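PDB 3BY6: predicted transcriptional regulator from Oenococcus oeni, which probably binds DNA as a transcription factor of the GntR family, through a winged helix-turn-helix domain. Local coordinates for residues 34-38 against 39-43; 66-69 against 70-73; 74-77 against 78-81. All coordinates share one frame; numbering follows the deposited sequence.

Interaction 1 (34-38 against 39-43)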
loop_
_atom_site.group_PDB
_atom_site.type_symbol
_atom_site.label_atom_id
_atom_site.label_comp_id
_atom_site.label_asym_id
_atom_site.label_seq_id
_atom_site.Cartn_x
_atom_site.Cartn_y
_atom_site.Cartn_z
ATOM N N GLN D 34 -26.025 14.093 5.641
ATOM C CA GLN D 34 -25.430 15.395 5.493
ATOM C C GLN D 34 -23.987 15.379 6.020
ATOM O O GLN D 34 -23.697 14.827 7.068
ATOM C CB GLN D 34 -26.242 16.481 6.199
ATOM C CG GLN D 34 -25.616 17.860 5.953
ATOM C CD GLN D 34 -26.567 19.018 6.071
ATOM O OE1 GLN D 34 -27.663 18.903 6.637
ATOM N NE2 GLN D 34 -26.153 20.160 5.527
ATOM N N LEU D 35 -23.101 16.004 5.262
ATOM C CA LEU D 35 -21.692 16.091 5.611
ATOM C C LEU D 35 -21.510 17.441 6.298
ATOM O O LEU D 35 -22.220 18.401 5.932
ATOM C CB LEU D 35 -20.865 16.048 4.328
ATOM C CG LEU D 35 -19.659 15.126 4.233
ATOM C CD1 LEU D 35 -20.028 13.726 4.704
ATOM C CD2 LEU D 35 -19.130 15.134 2.805
ATOM N N PRO D 36 -20.598 17.527 7.306
ATOM C CA PRO D 36 -20.201 18.817 7.871
ATOM C C PRO D 36 -19.741 19.822 6.815
ATOM O O PRO D 36 -19.382 19.429 5.709
ATOM C CB PRO D 36 -19.009 18.469 8.784
ATOM C CG PRO D 36 -19.089 17.060 9.048
ATOM C CD PRO D 36 -19.933 16.404 7.978
ATOM N N SER D 37 -19.720 21.105 7.174
ATOM C CA SER D 37 -19.137 22.121 6.294
ATOM C C SER D 37 -17.629 21.887 6.144
ATOM O O SER D 37 -17.026 21.149 6.920
ATOM C CB SER D 37 -19.428 23.560 6.793
ATOM O OG SER D 37 -18.760 23.865 8.002
ATOM N N VAL D 38 -17.050 22.506 5.123
ATOM C CA VAL D 38 -15.628 22.491 4.891
ATOM C C VAL D 38 -14.881 22.879 6.181
ATOM O O VAL D 38 -13.874 22.263 6.550
ATOM C CB VAL D 38 -15.256 23.448 3.720
ATOM C CG1 VAL D 38 -13.773 23.814 3.739
ATOM C CG2 VAL D 38 -15.638 22.816 2.390
ATOM N N ARG D 39 -15.403 23.894 6.859
ATOM C CA ARG D 39 -14.842 24.398 8.106
ATOM C C ARG D 39 -14.932 23.379 9.243
ATOM O O ARG D 39 -13.986 23.193 9.983
ATOM C CB ARG D 39 -15.616 25.649 8.477
ATOM C CG ARG D 39 -14.948 26.609 9.407
ATOM C CD ARG D 39 -15.198 28.022 8.862
ATOM N NE ARG D 39 -15.185 29.065 9.884
ATOM C CZ ARG D 39 -14.967 30.363 9.642
ATOM N NH1 ARG D 39 -14.725 30.800 8.396
ATOM N NH2 ARG D 39 -14.980 31.234 10.660
ATOM N N GLU D 40 -16.064 22.703 9.367
ATOM C CA GLU D 40 -16.214 21.651 10.372
ATOM C C GLU D 40 -15.404 20.399 10.103
ATOM O O GLU D 40 -14.990 19.713 11.042
ATOM C CB GLU D 40 -17.649 21.238 10.486
ATOM C CG GLU D 40 -18.468 22.340 11.025
ATOM C CD GLU D 40 -19.930 22.103 10.821
ATOM O OE1 GLU D 40 -20.359 21.896 9.648
ATOM O OE2 GLU D 40 -20.637 22.131 11.848
ATOM N N THR D 41 -15.238 20.048 8.833
ATOM C CA THR D 41 -14.360 18.931 8.503
ATOM C C THR D 41 -12.876 19.312 8.753
ATOM O O THR D 41 -12.130 18.529 9.305
ATOM C CB THR D 41 -14.657 18.390 7.086
ATOM O OG1 THR D 41 -15.993 17.857 7.089
ATOM C CG2 THR D 41 -13.647 17.284 6.671
ATOM N N ALA D 42 -12.480 20.518 8.352
ATOM C CA ALA D 42 -11.169 21.042 8.637
ATOM C C ALA D 42 -10.821 20.999 10.158
ATOM O O ALA D 42 -9.690 20.667 10.529
ATOM C CB ALA D 42 -11.035 22.446 8.059
ATOM N N LEU D 43 -11.799 21.265 11.019
ATOM C CA LEU D 43 -11.635 21.150 12.465
ATOM C C LEU D 43 -11.675 19.712 12.996
ATOM O O LEU D 43 -10.993 19.390 13.957
ATOM C CB LEU D 43 -12.726 21.967 13.178
ATOM C CG LEU D 43 -12.764 21.975 14.705
ATOM C CD1 LEU D 43 -11.465 22.532 15.274
ATOM C CD2 LEU D 43 -13.962 22.780 15.172
#

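Interaction 2 (66-69 against 70-73)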
loop_
_atom_site.group_PDB
_atom_site.type_symbol
_atom_site.label_atom_id
_atom_site.label_comp_id
_atom_site.label_asym_id
_atom_site.label_seq_id
_atom_site.Cartn_x
_atom_site.Cartn_y
_atom_site.Cartn_z
ATOM N N ARG D 66 -22.651 15.066 -3.039
ATOM C CA ARG D 66 -23.447 15.997 -3.857
ATOM C C ARG D 66 -23.609 17.287 -3.030
ATOM O O ARG D 66 -23.983 17.231 -1.866
ATOM C CB ARG D 66 -24.829 15.362 -4.146
ATOM C CG ARG D 66 -25.439 15.695 -5.521
ATOM C CD ARG D 66 -26.937 15.147 -5.721
ATOM N NE ARG D 66 -27.130 13.707 -5.385
ATOM C CZ ARG D 66 -27.144 12.676 -6.251
ATOM N NH1 ARG D 66 -26.981 12.875 -7.553
ATOM N NH2 ARG D 66 -27.335 11.425 -5.807
ATOM N N THR D 67 -23.282 18.435 -3.617
ATOM C CA THR D 67 -23.486 19.736 -2.965
ATOM C C THR D 67 -24.706 20.443 -3.542
ATOM O O THR D 67 -24.622 21.031 -4.628
ATOM C CB THR D 67 -22.250 20.655 -3.094
ATOM O OG1 THR D 67 -21.730 20.945 -1.784
ATOM C CG2 THR D 67 -22.616 21.984 -3.757
ATOM N N ILE D 68 -25.826 20.401 -2.813
ATOM C CA ILE D 68 -27.097 20.931 -3.311
ATOM C C ILE D 68 -27.352 22.366 -2.760
ATOM O O ILE D 68 -27.626 22.529 -1.558
ATOM C CB ILE D 68 -28.267 19.912 -3.051
ATOM C CG1 ILE D 68 -29.213 19.843 -4.281
ATOM C CG2 ILE D 68 -29.001 20.191 -1.743
ATOM C CD1 ILE D 68 -28.565 19.256 -5.607
ATOM N N PRO D 69 -27.236 23.408 -3.641
ATOM C CA PRO D 69 -27.035 24.821 -3.221
ATOM C C PRO D 69 -27.983 25.330 -2.150
ATOM O O PRO D 69 -29.172 25.016 -2.189
ATOM C CB PRO D 69 -27.253 25.610 -4.517
ATOM C CG PRO D 69 -26.819 24.665 -5.591
ATOM C CD PRO D 69 -27.290 23.303 -5.120
ATOM N N GLY D 70 -27.442 26.095 -1.198
ATOM C CA GLY D 70 -28.227 26.647 -0.091
ATOM C C GLY D 70 -28.650 25.672 1.012
ATOM O O GLY D 70 -29.102 26.115 2.080
ATOM N N LYS D 71 -28.489 24.361 0.768
ATOM C CA LYS D 71 -28.950 23.297 1.679
ATOM C C LYS D 71 -27.783 22.565 2.375
ATOM O O LYS D 71 -27.764 22.424 3.607
ATOM C CB LYS D 71 -29.815 22.295 0.904
ATOM C CG LYS D 71 -30.750 21.451 1.784
ATOM C CD LYS D 71 -31.985 20.974 0.999
ATOM C CE LYS D 71 -33.092 22.051 1.013
ATOM N NZ LYS D 71 -34.107 21.883 -0.057
ATOM N N GLY D 72 -26.805 22.107 1.603
ATOM C CA GLY D 72 -25.669 21.419 2.186
ATOM C C GLY D 72 -24.918 20.537 1.212
ATOM O O GLY D 72 -25.099 20.639 0.007
ATOM N N THR D 73 -24.028 19.719 1.775
ATOM C CA THR D 73 -23.272 18.687 1.075
ATOM C C THR D 73 -23.677 17.395 1.726
ATOM O O THR D 73 -23.711 17.286 2.970
ATOM C CB THR D 73 -21.748 18.844 1.273
ATOM O OG1 THR D 73 -21.355 20.148 0.840
ATOM C CG2 THR D 73 -20.957 17.775 0.504
#

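Interaction 3 (74-77 against 78-81)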
loop_
_atom_site.group_PDB
_atom_site.type_symbol
_atom_site.label_atom_id
_atom_site.label_comp_id
_atom_site.label_asym_id
_atom_site.label_seq_id
_atom_site.Cartn_x
_atom_site.Cartn_y
_atom_site.Cartn_z
ATOM N N PHE D 74 -23.960 16.416 0.870
ATOM C CA PHE D 74 -24.617 15.180 1.290
ATOM C C PHE D 74 -23.918 14.032 0.633
ATOM O O PHE D 74 -23.475 14.151 -0.486
ATOM C CB PHE D 74 -26.096 15.177 0.832
ATOM C CG PHE D 74 -26.945 16.191 1.516
ATOM C CD1 PHE D 74 -27.606 15.879 2.669
ATOM C CD2 PHE D 74 -27.067 17.470 1.002
ATOM C CE1 PHE D 74 -28.387 16.812 3.300
ATOM C CE2 PHE D 74 -27.838 18.408 1.642
ATOM C CZ PHE D 74 -28.496 18.074 2.786
ATOM N N ILE D 75 -23.827 12.916 1.335
ATOM C CA ILE D 75 -23.440 11.648 0.716
ATOM C C ILE D 75 -24.439 11.334 -0.412
ATOM O O ILE D 75 -25.628 11.575 -0.261
ATOM C CB ILE D 75 -23.419 10.490 1.732
ATOM C CG1 ILE D 75 -22.547 10.851 2.961
ATOM C CG2 ILE D 75 -22.935 9.195 1.072
ATOM C CD1 ILE D 75 -21.184 11.550 2.621
ATOM N N THR D 76 -23.929 10.836 -1.545
ATOM C CA THR D 76 -24.747 10.354 -2.663
ATOM C C THR D 76 -25.878 9.402 -2.192
ATOM O O THR D 76 -25.786 8.751 -1.146
ATOM C CB THR D 76 -23.832 9.640 -3.724
ATOM O OG1 THR D 76 -24.582 9.373 -4.939
ATOM C CG2 THR D 76 -23.236 8.351 -3.134
ATOM N N GLY D 77 -26.953 9.347 -2.956
ATOM C CA GLY D 77 -27.932 8.271 -2.855
ATOM C C GLY D 77 -27.427 6.985 -3.467
ATOM O O GLY D 77 -27.939 5.911 -3.163
ATOM N N ASN D 78 -26.391 7.096 -4.294
ATOM C CA ASN D 78 -25.792 5.951 -5.020
ATOM C C ASN D 78 -24.666 5.240 -4.293
ATOM O O ASN D 78 -23.572 5.005 -4.843
ATOM C CB ASN D 78 -25.298 6.416 -6.399
ATOM C CG ASN D 78 -26.368 7.139 -7.196
ATOM O OD1 ASN D 78 -27.523 6.671 -7.287
ATOM N ND2 ASN D 78 -25.995 8.291 -7.796
ATOM N N THR D 79 -24.917 4.861 -3.046
ATOM C CA THR D 79 -23.861 4.272 -2.236
ATOM C C THR D 79 -23.521 2.809 -2.608
ATOM O O THR D 79 -22.420 2.357 -2.314
ATOM C CB THR D 79 -24.250 4.295 -0.750
ATOM O OG1 THR D 79 -25.502 3.598 -0.613
ATOM C CG2 THR D 79 -24.353 5.756 -0.254
ATOM N N ALA D 80 -24.476 2.064 -3.166
ATOM C CA ALA D 80 -24.208 0.672 -3.621
ATOM C C ALA D 80 -23.169 0.700 -4.753
ATOM O O ALA D 80 -22.347 -0.175 -4.856
ATOM C CB ALA D 80 -25.474 -0.035 -4.048
ATOM N N SER D 81 -23.193 1.755 -5.573
ATOM C CA SER D 81 -22.190 1.970 -6.617
ATOM C C SER D 81 -20.779 2.119 -6.038
ATOM O O SER D 81 -19.816 1.484 -6.476
ATOM C CB SER D 81 -22.554 3.218 -7.417
ATOM O OG SER D 81 -21.824 3.291 -8.623
HETATM O O HOH W 1 -27.642 3.375 -3.584
#

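Interaction 1 (34-38 against 39-43)
Two groups of Ser37 meet one carboxylate oxygen of Glu40. The backbone N of Ser37 donates to Glu40 OE1 at 2.7 Å, nearly straight and onto the anti lone pair, and Ser37 OG lies 3.0 Å from the same OE1. In return, Glu40 N donates to Ser37 OG over 3.2 Å. This reciprocal pair is a capping box; it closes the N-terminal end of helix 38-45, where a backbone N-H has no carbonyl of a preceding turn to bond. A chi1 of 68° brings Ser37 OG close to both Glu40 N and OE1. Glu40 CG lies beside its own N (chi1 -66°), which turns the extended chain and its carboxylate back toward Ser37. With an alanine in place of Ser37, Glu40 N would probably lose its capping acceptor, and OE1 would keep the backbone N of the cap residue but not its hydroxyl.

The turn is then carried on by Thr41 N to Ser37 O (2.8 Å) and Ala42 N to Val38 O (2.9 Å). Pro36 CB packs at 3.5 Å against Glu40 CB. Thr41 OG1 has its main partner in Tyr56 OH, which also bonds Pro36 O. Helix 38-45 thus follows strand 34-35 and rests on helix 49-61, Val38 and Thr41 both touching Val52.

Interaction 2 (66-69 against 70-73)
Thr67 and Thr73 face each other across a non-hydrogen-bonded antiparallel pair, and their hydroxyls supply the link that the backbone does not make there: Thr67 OG1 and Thr73 OG1 are hydrogen-bonded at 2.8 Å, and either could be the donor. Thr73 sets its OG1 beside its own backbone N (chi1 -57°), which turns the hydroxyl across to the other strand, while its CG2 stands 3.9 Å from Arg66 O. The two side chains meet at a slant, hydroxyl to hydroxyl.

Ile68 points to the opposite face from the threonines, and Lys71, in the turn, runs beside it, both side chains pointing the same way. The touch is made by the CG2 branch of Ile68, which presses on Lys71 CB at 3.5 Å, tighter than usual for two carbons. With Lys71 CG anti to the backbone N (chi1 -159°), the lysine chain follows the same methyl, CG and CD each staying about 4.1 Å from Ile68 CG2 before the end leads away.

The Ile68-Lys71 contact lies at a classic beta bulge, in which Lys71 and Gly72 are both opposite Ile68. Ile68 O therefore accepts twice, from Lys71 N at 3.1 Å in the carbonyl plane and from Gly72 N at 3.3 Å from a tilted direction, while Ile68 N returns a bond to Gly72 O at 2.9 Å. Gly70 has a positive phi of 74°, and a side chain there would run into Pro69 O; at Gly72 a CB would be jammed against the carbonyl O of Lys71.

The hairpin is the wing of the winged helix fold. Strand 72-75 lies between strands 65-68 and 34-35, Thr73 bonding to Leu35 through the backbone, and Glu60 of helix 49-61 accepts from Thr67 N.

Interaction 3 (74-77 against 78-81)
From Ile75 to Thr79 the backbone leaves an extended strand, turns at Gly77 and Asn78, and enters a helix. Thr76 is still extended, whereas Gly77 already has nearly helical angles and Asn78, with a psi of 51°, swings the chain into its new direction. One weak backbone bond spans the corner, from Thr79 N to Gly77 O at 3.2 Å. A water donates to the same Gly77 O at 2.6 Å and accepts only weakly from Ala80 N, bridging the carbonyl to the first turn.

The firmer grip comes from a side chain. Asn78 N donates to Thr76 OG1 at 3.0 Å, with an angle of 157° at the hydrogen. The hydroxyl is brought there by a chi1 of -170°, which places OG1 opposite the backbone N and beside the carbonyl carbon, so that it meets the N-H of Asn78. Thr76 CG2 stands 3.6 Å from Asn78 N. The side chains of Thr76 and Asn78 cross at about a right angle.

The touch of the Thr79 side chain is made by its methyl: CG2 lies 3.4 Å from Thr76 O in the loop and 3.9 Å from Ile75 CG2 at the strand end, the side chains of Ile75 and Thr79 again crossing at about a right angle. Val24 of helix 12-25 touches both Ile75 and Thr79, continuing the contact of the two methyls toward that helix.

Asn78 occupies the N-cap position of helix 79-103, yet its side chain makes no capping bond. This is a strand-to-helix junction, where the last strand of the winged helix domain hands over to the long helix that follows it.

In the fold
The three contacts come in series along the chain, and all reach one antiparallel sheet ordered 34-35, 72-75, 65-68. Interaction 1 joins the edge strand 34-35 to helix 38-45, interaction 2 closes the hairpin of the other two strands, and interaction 3 begins where interaction 2 ends, running from strand 72-75 into helix 79-103. The centres of interactions 1 and 2 are about 13 Å apart. Those of interactions 2 and 3 are about 14 Å apart. Backbone bonding of Leu35 with Thr73, and of Arg66 with Phe74, ties them together. Strand 72-75, one arm of the wing, thus pairs with strand 34-35, which precedes helix 38-45 of the probable DNA-binding domain, and leads on to the long helix.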